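Local structure of 2,3-dehydroadipyl-CoA hydratase (Escherichia coli, 4FZW) at residues Arg14-Thr19 against Ser51-Thr56; Gln36-Leu41 against Ala89-Phe94; Arg149-Ser154 against Gln172-Val177. The protein catalyses the reversible hydration of 2,3-dehydroadipyl-CoA to 3-hydroxyadipyl-CoA, a step in the breakdown of phenylacetate. All coordinates share one frame; numbering follows the deposited sequence.

Contact 1 of 3, residues Arg14-Thr19 against Ser51-Thr56; sequences RVLLLT and SVCVIT
Arg14 and Ser51 begin the pairing at a polar end gripped by side chains, where the arginine is partly exposed and the serine buried. The arginine comes side-on, NE and NH2 both donating to one hydroxyl oxygen; Arg14 NE lies 2.8 Å from Ser51 OG, which sits close to the guanidinium plane. A bend at chi3 (41°) places NE for this grip, and NH2 has a second acceptor in the carbonyl of Thr48. The backbone repeats the theme, since Arg14 O accepts from both Ser51 N and Val52 N.

From there the strands run parallel, their axes 21° apart, and the middle is closely packed and apolar. Leu16 N reaches Val52 O at 2.9 Å, and Leu16 O takes Val54 N at 2.8 Å. Leu18 repeats the pattern with Val54 O and Thr56 N. On one face the CG1 branch of Val15 crosses Val54 CG2 at 3.9 Å, while the partly exposed Leu17 sends CD1 against the other Val54 methyl; Thr19, also partly open, lies beside Thr56, pointing the same way. On the reverse face Leu18 CD1 packs 3.7 Å from Cys53 SG.

The pair frames a beta-alpha-beta unit, with helix 31-46 as the crossover covering the Leu18 and Cys53 face. Helix 186-197 covers Val15, Val52 and Val54, and strands 7-12 and 98-102 continue the sheet on either side.

Contact 2 of 3, residues Gln36-Leu41 against Ala89-Phe94; sequences QLVNEL and ARLQAF
Arg90 NE makes a salt bridge with Glu42 OE2, one residue beyond Gln36-Leu41 on the same helix, while lying 3.6 Å from Val38 CG1. The arginine thus spans from helix 84-92 to helix 31-46, crossing Val38 at about a right angle. Its chain bends at chi3 (76°), which sets NE near the valine methyl. Asn39 OD1 also approaches the guanidinium, obliquely, but is too far from NH2 to bond.

Away from the arginine the meeting is mostly apolar. Leu91 is met by three residues of helix 31-46, chiefly at CD2. Val38 CG2 comes to 3.5 Å from Leu91 CD2. Leu37 CD2 stands 3.7 Å from the same Leu91 CD2, and Leu41 CD1 also packs on that methyl. Val38 is shared out by its two methyls: CG1 serves the arginine and CG2 the leucine.

Leu41 divides its methyls in the same fashion. CD1 turns to Leu91, whereas CD2 stands over the centre of the Phe94 ring, 4.1 Å from its centroid and 7° off the normal, a CH-pi contact. Leu41 CB also meets the ring, 3.7 Å from Phe94 CD1, and Leu41 O lies by the CD1-CE1 side. Phe94 CB points toward the helix and chi1 (177°) places CG anti to the backbone N, with Leu41 CD2 over the ring, while Phe94 O is bonded to Lys209 NZ.

Dispersion and burial therefore hold helix 31-46 against helix 84-92 and the turn that follows it, with an ionic link at the partly exposed margin; there the guanidinium probably keeps its charge paired with Glu42 while NE lies against Val38 CG1.

Contact 3 of 3, residues Arg149-Ser154 against Gln172-Val177; sequences RSVGKS and QQAGLV
Val151 carries the apolar part of the meeting between Arg149-Ser154 and the turn at Gln172-Val177. Its CG1 lies 3.8 Å from Leu176 CB, the two side chains running side by side in the same direction. Val151 CB is 4.0 Å from Ala174 CB, so the valine packs on two residues of the turn at once. A chi1 of -41° puts CG1 beside the valine's own backbone N, the branch that meets Leu176. Ser150 adds a van der Waals contact, its CB standing 4.0 Å from Gly175 O.

Polar contributions are slight. Val151 CA makes a CA-H...O contact with Ala174 O, at 3.5 Å and 145° at the hydrogen. The carbonyl oxygens of Ser150 and Ala174 are neighbours too, but as two acceptors they cannot bond.

In the backbone, Gly175, with a positive phi (86°), is the first residue past helix 168-173 to leave helical angles. It sits between Ala174 and Leu176, the two residues whose side chains touch Val151.

Other subunits also reach helix 146-162: Ser154 OG bonds Val120 N of a neighbouring subunit, and Ser150 packs on Gly152 of a third. Within the chain, Leu176 reaches on to Phe128 of strand 127-129 and to Leu147 near the start of helix 146-162, while Ala174 also touches Leu155 farther along that helix.

How the contacts relate
Contacts 1 and 2 are both buried and share helix 31-46: it is the crossover between the strands of contact 1 and supplies one side of contact 2. Leu37 and Leu41 touch both contacts, so the two form a continuous apolar layer from sheet to helix 84-92, their centres 12 Å apart. Contact 3 lies across the chain's centre, about 24 Å from contact 1 between centres, only partly buried and touching neither. The chemistry follows place: a backbone ladder within the sheet, leucine and aromatic packing in contact 2, where Arg90 pairs with Glu42 just beyond the segment, and a small valine-centred patch on a helix that other subunits adjoin.

Contact 1 of 3, residues Arg14-Thr19 against Ser51-Thr56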
ATOM      1  N   ARG B  14      10.413  30.074 -20.738  1.00 66.01           N
ATOM      2  CA  ARG B  14       9.536  28.957 -20.456  1.00 59.02           C
ATOM      3  C   ARG B  14       9.376  28.769 -18.947  1.00 53.58           C
ATOM      4  O   ARG B  14       8.904  27.732 -18.488  1.00 50.75           O
ATOM      5  CB  ARG B  14      10.132  27.699 -21.077  1.00 50.81           C
ATOM      6  CG  ARG B  14      10.755  27.967 -22.445  1.00 49.70           C
ATOM      7  CD  ARG B  14      11.053  26.679 -23.167  1.00 51.40           C
ATOM      8  NE  ARG B  14       9.953  25.737 -22.963  1.00 61.29           N
ATOM      9  CZ  ARG B  14       8.851  25.693 -23.707  1.00 55.52           C
ATOM     10  NH1 ARG B  14       8.706  26.527 -24.733  1.00 56.22           N
ATOM     11  NH2 ARG B  14       7.903  24.805 -23.431  1.00 56.11           N
ATOM     12  N   VAL B  15       9.783  29.771 -18.177  1.00 51.00           N
ATOM     13  CA  VAL B  15       9.564  29.748 -16.730  1.00 49.04           C
ATOM     14  C   VAL B  15       8.544  30.789 -16.328  1.00 46.07           C
ATOM     15  O   VAL B  15       8.660  31.956 -16.697  1.00 52.88           O
ATOM     16  CB  VAL B  15      10.871  29.946 -15.906  1.00 40.67           C
ATOM     17  CG1 VAL B  15      10.573  29.827 -14.449  1.00 36.29           C
ATOM     18  CG2 VAL B  15      11.913  28.906 -16.309  1.00 40.55           C
ATOM     19  N   LEU B  16       7.536  30.349 -15.588  1.00 42.89           N
ATOM     20  CA  LEU B  16       6.492  31.230 -15.092  1.00 44.21           C
ATOM     21  C   LEU B  16       6.763  31.574 -13.622  1.00 43.66           C
ATOM     22  O   LEU B  16       7.183  30.722 -12.836  1.00 40.88           O
ATOM     23  CB  LEU B  16       5.121  30.565 -15.265  1.00 39.00           C
ATOM     24  CG  LEU B  16       3.890  31.333 -14.779  1.00 44.59           C
ATOM     25  CD1 LEU B  16       3.611  32.544 -15.664  1.00 36.96           C
ATOM     26  CD2 LEU B  16       2.674  30.386 -14.728  1.00 48.13           C
ATOM     27  N   LEU B  17       6.549  32.835 -13.265  1.00 45.67           N
ATOM     28  CA  LEU B  17       6.764  33.289 -11.895  1.00 39.36           C
ATOM     29  C   LEU B  17       5.493  33.835 -11.248  1.00 40.05           C
ATOM     30  O   LEU B  17       4.835  34.743 -11.772  1.00 40.40           O
ATOM     31  CB  LEU B  17       7.864  34.344 -11.831  1.00 37.52           C
ATOM     32  CG  LEU B  17       8.276  34.841 -10.431  1.00 42.70           C
ATOM     33  CD1 LEU B  17       8.749  33.688  -9.523  1.00 36.23           C
ATOM     34  CD2 LEU B  17       9.359  35.922 -10.518  1.00 41.39           C
ATOM     35  N   LEU B  18       5.165  33.269 -10.095  1.00 35.92           N
ATOM     36  CA  LEU B  18       4.002  33.677  -9.338  1.00 35.57           C
ATOM     37  C   LEU B  18       4.466  34.216  -7.995  1.00 43.48           C
ATOM     38  O   LEU B  18       5.027  33.475  -7.174  1.00 42.33           O
ATOM     39  CB  LEU B  18       3.034  32.503  -9.160  1.00 36.97           C
ATOM     40  CG  LEU B  18       2.582  31.855 -10.478  1.00 36.72           C
ATOM     41  CD1 LEU B  18       1.727  30.624 -10.236  1.00 42.52           C
ATOM     42  CD2 LEU B  18       1.844  32.868 -11.374  1.00 31.25           C
ATOM     43  N   THR B  19       4.253  35.518  -7.799  1.00 40.22           N
ATOM     44  CA  THR B  19       4.651  36.190  -6.578  1.00 37.60           C
ATOM     45  C   THR B  19       3.463  36.480  -5.673  1.00 38.96           C
ATOM     46  O   THR B  19       2.595  37.267  -6.026  1.00 40.87           O
ATOM     47  CB  THR B  19       5.338  37.539  -6.879  1.00 41.86           C
ATOM     48  OG1 THR B  19       6.391  37.340  -7.825  1.00 42.74           O
ATOM     49  CG2 THR B  19       5.900  38.154  -5.589  1.00 33.52           C
ATOM     50  N   SER B  51       7.325  25.522 -19.157  1.00 46.78           N
ATOM     51  CA  SER B  51       7.988  24.270 -18.778  1.00 46.51           C
ATOM     52  C   SER B  51       8.168  24.131 -17.258  1.00 45.27           C
ATOM     53  O   SER B  51       8.105  23.030 -16.715  1.00 45.74           O
ATOM     54  CB  SER B  51       9.342  24.147 -19.471  1.00 42.96           C
ATOM     55  OG  SER B  51       9.179  24.044 -20.871  1.00 47.52           O
ATOM     56  N   VAL B  52       8.380  25.256 -16.578  1.00 46.14           N
ATOM     57  CA  VAL B  52       8.567  25.286 -15.122  1.00 43.01           C
ATOM     58  C   VAL B  52       7.826  26.482 -14.512  1.00 41.45           C
ATOM     59  O   VAL B  52       7.655  27.528 -15.159  1.00 43.38           O
ATOM     60  CB  VAL B  52      10.067  25.411 -14.737  1.00 40.79           C
ATOM     61  CG1 VAL B  52      10.233  25.336 -13.224  1.00 34.88           C
ATOM     62  CG2 VAL B  52      10.909  24.332 -15.436  1.00 38.74           C
ATOM     63  N   CYS B  53       7.391  26.322 -13.265  1.00 34.09           N
ATOM     64  CA  CYS B  53       6.899  27.445 -12.485  1.00 36.88           C
ATOM     65  C   CYS B  53       7.834  27.687 -11.272  1.00 41.84           C
ATOM     66  O   CYS B  53       8.554  26.778 -10.829  1.00 39.04           O
ATOM     67  CB  CYS B  53       5.444  27.218 -12.066  1.00 34.19           C
ATOM     68  SG  CYS B  53       4.621  28.573 -11.181  1.00 40.06           S
ATOM     69  N   VAL B  54       7.850  28.931 -10.793  1.00 30.96           N
ATOM     70  CA  VAL B  54       8.537  29.298  -9.571  1.00 34.13           C
ATOM     71  C   VAL B  54       7.481  30.032  -8.758  1.00 37.74           C
ATOM     72  O   VAL B  54       6.728  30.846  -9.316  1.00 35.71           O
ATOM     73  CB  VAL B  54       9.732  30.261  -9.841  1.00 35.69           C
ATOM     74  CG1 VAL B  54      10.255  30.889  -8.551  1.00 33.40           C
ATOM     75  CG2 VAL B  54      10.836  29.552 -10.589  1.00 31.81           C
ATOM     76  N   ILE B  55       7.423  29.764  -7.454  1.00 38.41           N
ATOM     77  CA  ILE B  55       6.454  30.421  -6.567  1.00 38.49           C
ATOM     78  C   ILE B  55       7.186  31.145  -5.430  1.00 35.62           C
ATOM     79  O   ILE B  55       7.974  30.550  -4.708  1.00 36.66           O
ATOM     80  CB  ILE B  55       5.427  29.398  -5.983  1.00 34.91           C
ATOM     81  CG1 ILE B  55       4.459  28.913  -7.068  1.00 38.87           C
ATOM     82  CG2 ILE B  55       4.638  29.996  -4.832  1.00 34.01           C
ATOM     83  CD1 ILE B  55       3.242  28.100  -6.510  1.00 40.88           C
ATOM     84  N   THR B  56       6.901  32.423  -5.250  1.00 36.12           N
ATOM     85  CA  THR B  56       7.621  33.183  -4.240  1.00 40.58           C
ATOM     86  C   THR B  56       6.792  34.268  -3.582  1.00 42.19           C
ATOM     87  O   THR B  56       5.745  34.672  -4.103  1.00 40.67           O
ATOM     88  CB  THR B  56       8.896  33.848  -4.816  1.00 41.08           C
ATOM     89  OG1 THR B  56       9.727  34.280  -3.742  1.00 43.48           O
ATOM     90  CG2 THR B  56       8.549  35.061  -5.662  1.00 39.92           C
TER

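Contact 2 of 3, residues Gln36-Leu41 against Ala89-Phe94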
ATOM      1  N   GLN B  36      -6.930  31.849  -7.150  1.00 43.54           N
ATOM      2  CA  GLN B  36      -6.137  32.486  -8.196  1.00 46.98           C
ATOM      3  C   GLN B  36      -4.946  31.615  -8.592  1.00 47.22           C
ATOM      4  O   GLN B  36      -4.767  31.308  -9.775  1.00 45.95           O
ATOM      5  CB  GLN B  36      -5.650  33.872  -7.731  1.00 46.97           C
ATOM      6  CG  GLN B  36      -5.042  34.724  -8.830  1.00 49.32           C
ATOM      7  CD  GLN B  36      -6.001  34.930  -9.991  1.00 73.09           C
ATOM      8  OE1 GLN B  36      -7.113  35.419  -9.812  1.00 84.09           O
ATOM      9  NE2 GLN B  36      -5.572  34.564 -11.186  1.00 78.00           N
ATOM     10  N   LEU B  37      -4.140  31.241  -7.593  1.00 44.33           N
ATOM     11  CA  LEU B  37      -3.004  30.339  -7.760  1.00 43.31           C
ATOM     12  C   LEU B  37      -3.380  29.072  -8.532  1.00 45.77           C
ATOM     13  O   LEU B  37      -2.674  28.664  -9.464  1.00 47.71           O
ATOM     14  CB  LEU B  37      -2.431  29.969  -6.386  1.00 47.35           C
ATOM     15  CG  LEU B  37      -1.117  29.194  -6.314  1.00 43.57           C
ATOM     16  CD1 LEU B  37       0.012  30.066  -6.798  1.00 43.92           C
ATOM     17  CD2 LEU B  37      -0.855  28.712  -4.897  1.00 48.40           C
ATOM     18  N   VAL B  38      -4.490  28.447  -8.149  1.00 43.42           N
ATOM     19  CA  VAL B  38      -4.969  27.282  -8.877  1.00 42.90           C
ATOM     20  C   VAL B  38      -5.233  27.596 -10.351  1.00 42.27           C
ATOM     21  O   VAL B  38      -4.932  26.787 -11.230  1.00 43.94           O
ATOM     22  CB  VAL B  38      -6.267  26.686  -8.249  1.00 42.05           C
ATOM     23  CG1 VAL B  38      -6.973  25.750  -9.225  1.00 35.59           C
ATOM     24  CG2 VAL B  38      -5.959  25.985  -6.936  1.00 39.84           C
ATOM     25  N   ASN B  39      -5.811  28.756 -10.634  1.00 38.49           N
ATOM     26  CA  ASN B  39      -6.172  29.045 -12.021  1.00 42.41           C
ATOM     27  C   ASN B  39      -4.938  29.300 -12.856  1.00 40.22           C
ATOM     28  O   ASN B  39      -4.872  28.877 -14.009  1.00 37.90           O
ATOM     29  CB  ASN B  39      -7.191  30.195 -12.147  1.00 39.41           C
ATOM     30  CG  ASN B  39      -8.544  29.838 -11.556  1.00 44.32           C
ATOM     31  OD1 ASN B  39      -8.935  28.676 -11.542  1.00 44.93           O
ATOM     32  ND2 ASN B  39      -9.255  30.836 -11.050  1.00 45.32           N
ATOM     33  N   GLU B  40      -3.963  29.980 -12.253  1.00 42.25           N
ATOM     34  CA  GLU B  40      -2.687  30.269 -12.900  1.00 41.06           C
ATOM     35  C   GLU B  40      -1.959  28.975 -13.303  1.00 42.33           C
ATOM     36  O   GLU B  40      -1.573  28.798 -14.467  1.00 42.88           O
ATOM     37  CB  GLU B  40      -1.793  31.109 -11.974  1.00 44.82           C
ATOM     38  CG  GLU B  40      -2.265  32.541 -11.684  1.00 45.11           C
ATOM     39  CD  GLU B  40      -2.365  33.396 -12.928  1.00 47.42           C
ATOM     40  OE1 GLU B  40      -1.829  33.012 -13.997  1.00 42.06           O
ATOM     41  OE2 GLU B  40      -2.998  34.465 -12.827  1.00 49.44           O
ATOM     42  N   LEU B  41      -1.776  28.072 -12.342  1.00 39.36           N
ATOM     43  CA  LEU B  41      -1.100  26.802 -12.610  1.00 41.32           C
ATOM     44  C   LEU B  41      -1.866  25.893 -13.563  1.00 44.33           C
ATOM     45  O   LEU B  41      -1.262  25.216 -14.395  1.00 45.91           O
ATOM     46  CB  LEU B  41      -0.847  26.048 -11.309  1.00 41.59           C
ATOM     47  CG  LEU B  41       0.091  26.695 -10.310  1.00 42.70           C
ATOM     48  CD1 LEU B  41       0.130  25.847  -9.054  1.00 40.29           C
ATOM     49  CD2 LEU B  41       1.495  26.892 -10.926  1.00 39.05           C
ATOM     50  N   ALA B  89      -5.706  19.961  -3.843  1.00 34.69           N
ATOM     51  CA  ALA B  89      -5.470  18.795  -4.711  1.00 37.34           C
ATOM     52  C   ALA B  89      -5.298  19.219  -6.153  1.00 37.91           C
ATOM     53  O   ALA B  89      -4.605  18.558  -6.917  1.00 37.98           O
ATOM     54  CB  ALA B  89      -6.583  17.744  -4.595  1.00 39.70           C
ATOM     55  N   ARG B  90      -5.926  20.323  -6.538  1.00 38.10           N
ATOM     56  CA  ARG B  90      -5.704  20.829  -7.889  1.00 40.92           C
ATOM     57  C   ARG B  90      -4.311  21.434  -8.034  1.00 37.85           C
ATOM     58  O   ARG B  90      -3.712  21.328  -9.099  1.00 39.96           O
ATOM     59  CB  ARG B  90      -6.794  21.816  -8.321  1.00 39.10           C
ATOM     60  CG  ARG B  90      -8.114  21.139  -8.666  1.00 36.27           C
ATOM     61  CD  ARG B  90      -9.277  22.091  -8.534  1.00 36.91           C
ATOM     62  NE  ARG B  90      -9.336  23.022  -9.652  1.00 39.23           N
ATOM     63  CZ  ARG B  90     -10.362  23.828  -9.886  1.00 41.26           C
ATOM     64  NH1 ARG B  90     -11.419  23.800  -9.079  1.00 33.85           N
ATOM     65  NH2 ARG B  90     -10.326  24.652 -10.922  1.00 37.67           N
ATOM     66  N   LEU B  91      -3.798  22.059  -6.972  1.00 35.51           N
ATOM     67  CA  LEU B  91      -2.406  22.574  -6.962  1.00 41.16           C
ATOM     68  C   LEU B  91      -1.407  21.448  -7.175  1.00 39.17           C
ATOM     69  O   LEU B  91      -0.513  21.548  -8.015  1.00 36.90           O
ATOM     70  CB  LEU B  91      -2.048  23.282  -5.647  1.00 37.79           C
ATOM     71  CG  LEU B  91      -2.757  24.555  -5.198  1.00 39.40           C
ATOM     72  CD1 LEU B  91      -2.219  24.967  -3.839  1.00 37.38           C
ATOM     73  CD2 LEU B  91      -2.580  25.663  -6.218  1.00 44.80           C
ATOM     74  N   GLN B  92      -1.581  20.380  -6.397  1.00 40.28           N
ATOM     75  CA  GLN B  92      -0.724  19.209  -6.455  1.00 38.64           C
ATOM     76  C   GLN B  92      -0.802  18.465  -7.782  1.00 41.55           C
ATOM     77  O   GLN B  92       0.091  17.707  -8.116  1.00 45.32           O
ATOM     78  CB  GLN B  92      -1.076  18.244  -5.324  1.00 38.41           C
ATOM     79  CG  GLN B  92      -0.683  16.811  -5.637  1.00 44.86           C
ATOM     80  CD  GLN B  92      -0.872  15.896  -4.470  1.00 54.04           C
ATOM     81  OE1 GLN B  92       0.068  15.667  -3.688  1.00 50.88           O
ATOM     82  NE2 GLN B  92      -2.091  15.345  -4.335  1.00 43.16           N
ATOM     83  N   ALA B  93      -1.872  18.675  -8.536  1.00 41.36           N
ATOM     84  CA  ALA B  93      -2.060  17.969  -9.793  1.00 40.92           C
ATOM     85  C   ALA B  93      -1.351  18.700 -10.928  1.00 41.32           C
ATOM     86  O   ALA B  93      -1.260  18.202 -12.051  1.00 40.74           O
ATOM     87  CB  ALA B  93      -3.557  17.794 -10.089  1.00 37.94           C
ATOM     88  N   PHE B  94      -0.832  19.884 -10.627  1.00 40.91           N
ATOM     89  CA  PHE B  94      -0.025  20.595 -11.600  1.00 41.99           C
ATOM     90  C   PHE B  94       1.057  19.634 -12.086  1.00 45.17           C
ATOM     91  O   PHE B  94       1.783  19.054 -11.288  1.00 43.15           O
ATOM     92  CB  PHE B  94       0.576  21.864 -10.986  1.00 41.87           C
ATOM     93  CG  PHE B  94       1.481  22.631 -11.925  1.00 44.33           C
ATOM     94  CD1 PHE B  94       0.966  23.295 -13.027  1.00 44.23           C
ATOM     95  CD2 PHE B  94       2.842  22.694 -11.700  1.00 39.36           C
ATOM     96  CE1 PHE B  94       1.793  24.005 -13.892  1.00 42.66           C
ATOM     97  CE2 PHE B  94       3.681  23.409 -12.568  1.00 43.00           C
ATOM     98  CZ  PHE B  94       3.150  24.067 -13.664  1.00 41.72           C
TER

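Contact 3 of 3, residues Arg149-Ser154 against Gln172-Val177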
ATOM      1  N   ARG B 149       7.657  12.728   5.494  1.00 37.97           N
ATOM      2  CA  ARG B 149       8.204  11.999   4.357  1.00 39.66           C
ATOM      3  C   ARG B 149       9.584  12.508   3.938  1.00 40.21           C
ATOM      4  O   ARG B 149      10.346  11.788   3.296  1.00 45.90           O
ATOM      5  CB  ARG B 149       7.202  11.979   3.173  1.00 34.54           C
ATOM      6  CG  ARG B 149       6.131  10.906   3.343  1.00 36.12           C
ATOM      7  CD  ARG B 149       5.116  10.886   2.195  1.00 37.12           C
ATOM      8  NE  ARG B 149       4.205   9.744   2.290  1.00 40.01           N
ATOM      9  CZ  ARG B 149       3.135   9.694   3.084  1.00 44.62           C
ATOM     10  NH1 ARG B 149       2.822  10.725   3.860  1.00 40.88           N
ATOM     11  NH2 ARG B 149       2.373   8.608   3.106  1.00 43.75           N
ATOM     12  N   SER B 150       9.922  13.739   4.305  1.00 40.06           N
ATOM     13  CA  SER B 150      11.206  14.294   3.873  1.00 41.89           C
ATOM     14  C   SER B 150      12.167  14.687   4.997  1.00 38.41           C
ATOM     15  O   SER B 150      13.310  14.943   4.717  1.00 39.76           O
ATOM     16  CB  SER B 150      11.001  15.474   2.920  1.00 46.60           C
ATOM     17  OG  SER B 150      10.475  16.600   3.596  1.00 47.84           O
ATOM     18  N   VAL B 151      11.714  14.733   6.250  1.00 38.54           N
ATOM     19  CA  VAL B 151      12.615  15.051   7.372  1.00 34.86           C
ATOM     20  C   VAL B 151      12.608  14.049   8.539  1.00 38.57           C
ATOM     21  O   VAL B 151      13.263  14.276   9.553  1.00 33.48           O
ATOM     22  CB  VAL B 151      12.389  16.484   7.930  1.00 30.23           C
ATOM     23  CG1 VAL B 151      12.168  17.463   6.802  1.00 33.24           C
ATOM     24  CG2 VAL B 151      11.262  16.523   8.941  1.00 34.55           C
ATOM     25  N   GLY B 152      11.879  12.943   8.400  1.00 40.55           N
ATOM     26  CA  GLY B 152      11.891  11.908   9.424  1.00 34.53           C
ATOM     27  C   GLY B 152      10.895  12.148  10.548  1.00 39.50           C
ATOM     28  O   GLY B 152      10.392  13.264  10.723  1.00 42.45           O
ATOM     29  N   LYS B 153      10.618  11.113  11.335  1.00 37.20           N
ATOM     30  CA  LYS B 153       9.557  11.197  12.336  1.00 38.99           C
ATOM     31  C   LYS B 153       9.840  12.150  13.499  1.00 35.29           C
ATOM     32  O   LYS B 153       8.930  12.775  14.047  1.00 36.46           O
ATOM     33  CB  LYS B 153       9.189   9.801  12.875  1.00 36.47           C
ATOM     34  CG  LYS B 153       7.713   9.714  13.215  1.00 36.17           C
ATOM     35  CD  LYS B 153       7.475   8.977  14.506  1.00 35.76           C
ATOM     36  CE  LYS B 153       8.340   7.748  14.564  1.00 32.95           C
ATOM     37  NZ  LYS B 153       8.080   6.916  15.759  1.00 33.76           N
ATOM     38  N   SER B 154      11.100  12.264  13.877  1.00 33.50           N
ATOM     39  CA  SER B 154      11.415  13.032  15.060  1.00 34.86           C
ATOM     40  C   SER B 154      11.202  14.510  14.821  1.00 35.68           C
ATOM     41  O   SER B 154      10.438  15.152  15.539  1.00 37.52           O
ATOM     42  CB  SER B 154      12.815  12.722  15.584  1.00 34.68           C
ATOM     43  OG  SER B 154      12.837  12.938  16.988  1.00 36.43           O
ATOM     44  N   GLN B 172      17.683  22.560   5.506  1.00 37.00           N
ATOM     45  CA  GLN B 172      18.492  21.965   4.440  1.00 35.19           C
ATOM     46  C   GLN B 172      19.129  20.660   4.909  1.00 36.35           C
ATOM     47  O   GLN B 172      19.185  19.681   4.157  1.00 36.16           O
ATOM     48  CB  GLN B 172      19.572  22.923   3.945  1.00 37.74           C
ATOM     49  CG  GLN B 172      20.549  22.248   2.998  1.00 38.12           C
ATOM     50  CD  GLN B 172      21.343  23.226   2.178  1.00 41.03           C
ATOM     51  OE1 GLN B 172      21.448  24.403   2.518  1.00 46.46           O
ATOM     52  NE2 GLN B 172      21.910  22.744   1.082  1.00 43.62           N
ATOM     53  N   GLN B 173      19.587  20.660   6.165  1.00 37.70           N
ATOM     54  CA  GLN B 173      20.230  19.499   6.774  1.00 36.05           C
ATOM     55  C   GLN B 173      19.216  18.378   6.951  1.00 40.04           C
ATOM     56  O   GLN B 173      19.523  17.193   6.790  1.00 41.76           O
ATOM     57  CB  GLN B 173      20.837  19.867   8.128  1.00 38.15           C
ATOM     58  N   ALA B 174      17.990  18.776   7.265  1.00 36.71           N
ATOM     59  CA  ALA B 174      16.912  17.838   7.485  1.00 34.12           C
ATOM     60  C   ALA B 174      16.341  17.392   6.143  1.00 34.49           C
ATOM     61  O   ALA B 174      15.620  16.412   6.084  1.00 31.95           O
ATOM     62  CB  ALA B 174      15.820  18.472   8.375  1.00 32.64           C
ATOM     63  N   GLY B 175      16.675  18.101   5.063  1.00 37.75           N
ATOM     64  CA  GLY B 175      16.189  17.728   3.746  1.00 29.85           C
ATOM     65  C   GLY B 175      14.819  18.272   3.369  1.00 33.01           C
ATOM     66  O   GLY B 175      14.203  17.804   2.416  1.00 37.06           O
ATOM     67  N   LEU B 176      14.336  19.263   4.115  1.00 35.70           N
ATOM     68  CA  LEU B 176      13.096  19.979   3.772  1.00 35.28           C
ATOM     69  C   LEU B 176      13.380  20.926   2.594  1.00 34.25           C
ATOM     70  O   LEU B 176      12.530  21.191   1.756  1.00 36.58           O
ATOM     71  CB  LEU B 176      12.541  20.746   5.007  1.00 32.94           C
ATOM     72  CG  LEU B 176      11.127  21.380   5.041  1.00 31.44           C
ATOM     73  CD1 LEU B 176      10.885  22.080   6.352  1.00 31.94           C
ATOM     74  CD2 LEU B 176      10.868  22.369   3.916  1.00 33.94           C
ATOM     75  N   VAL B 177      14.616  21.399   2.529  1.00 38.95           N
ATOM     76  CA  VAL B 177      15.058  22.372   1.525  1.00 38.27           C
ATOM     77  C   VAL B 177      16.320  21.811   0.886  1.00 35.78           C
ATOM     78  O   VAL B 177      17.027  21.029   1.497  1.00 38.50           O
ATOM     79  CB  VAL B 177      15.346  23.739   2.212  1.00 38.90           C
ATOM     80  CG1 VAL B 177      16.202  24.629   1.347  1.00 42.11           C
ATOM     81  CG2 VAL B 177      14.039  24.425   2.592  1.00 35.81           C
TER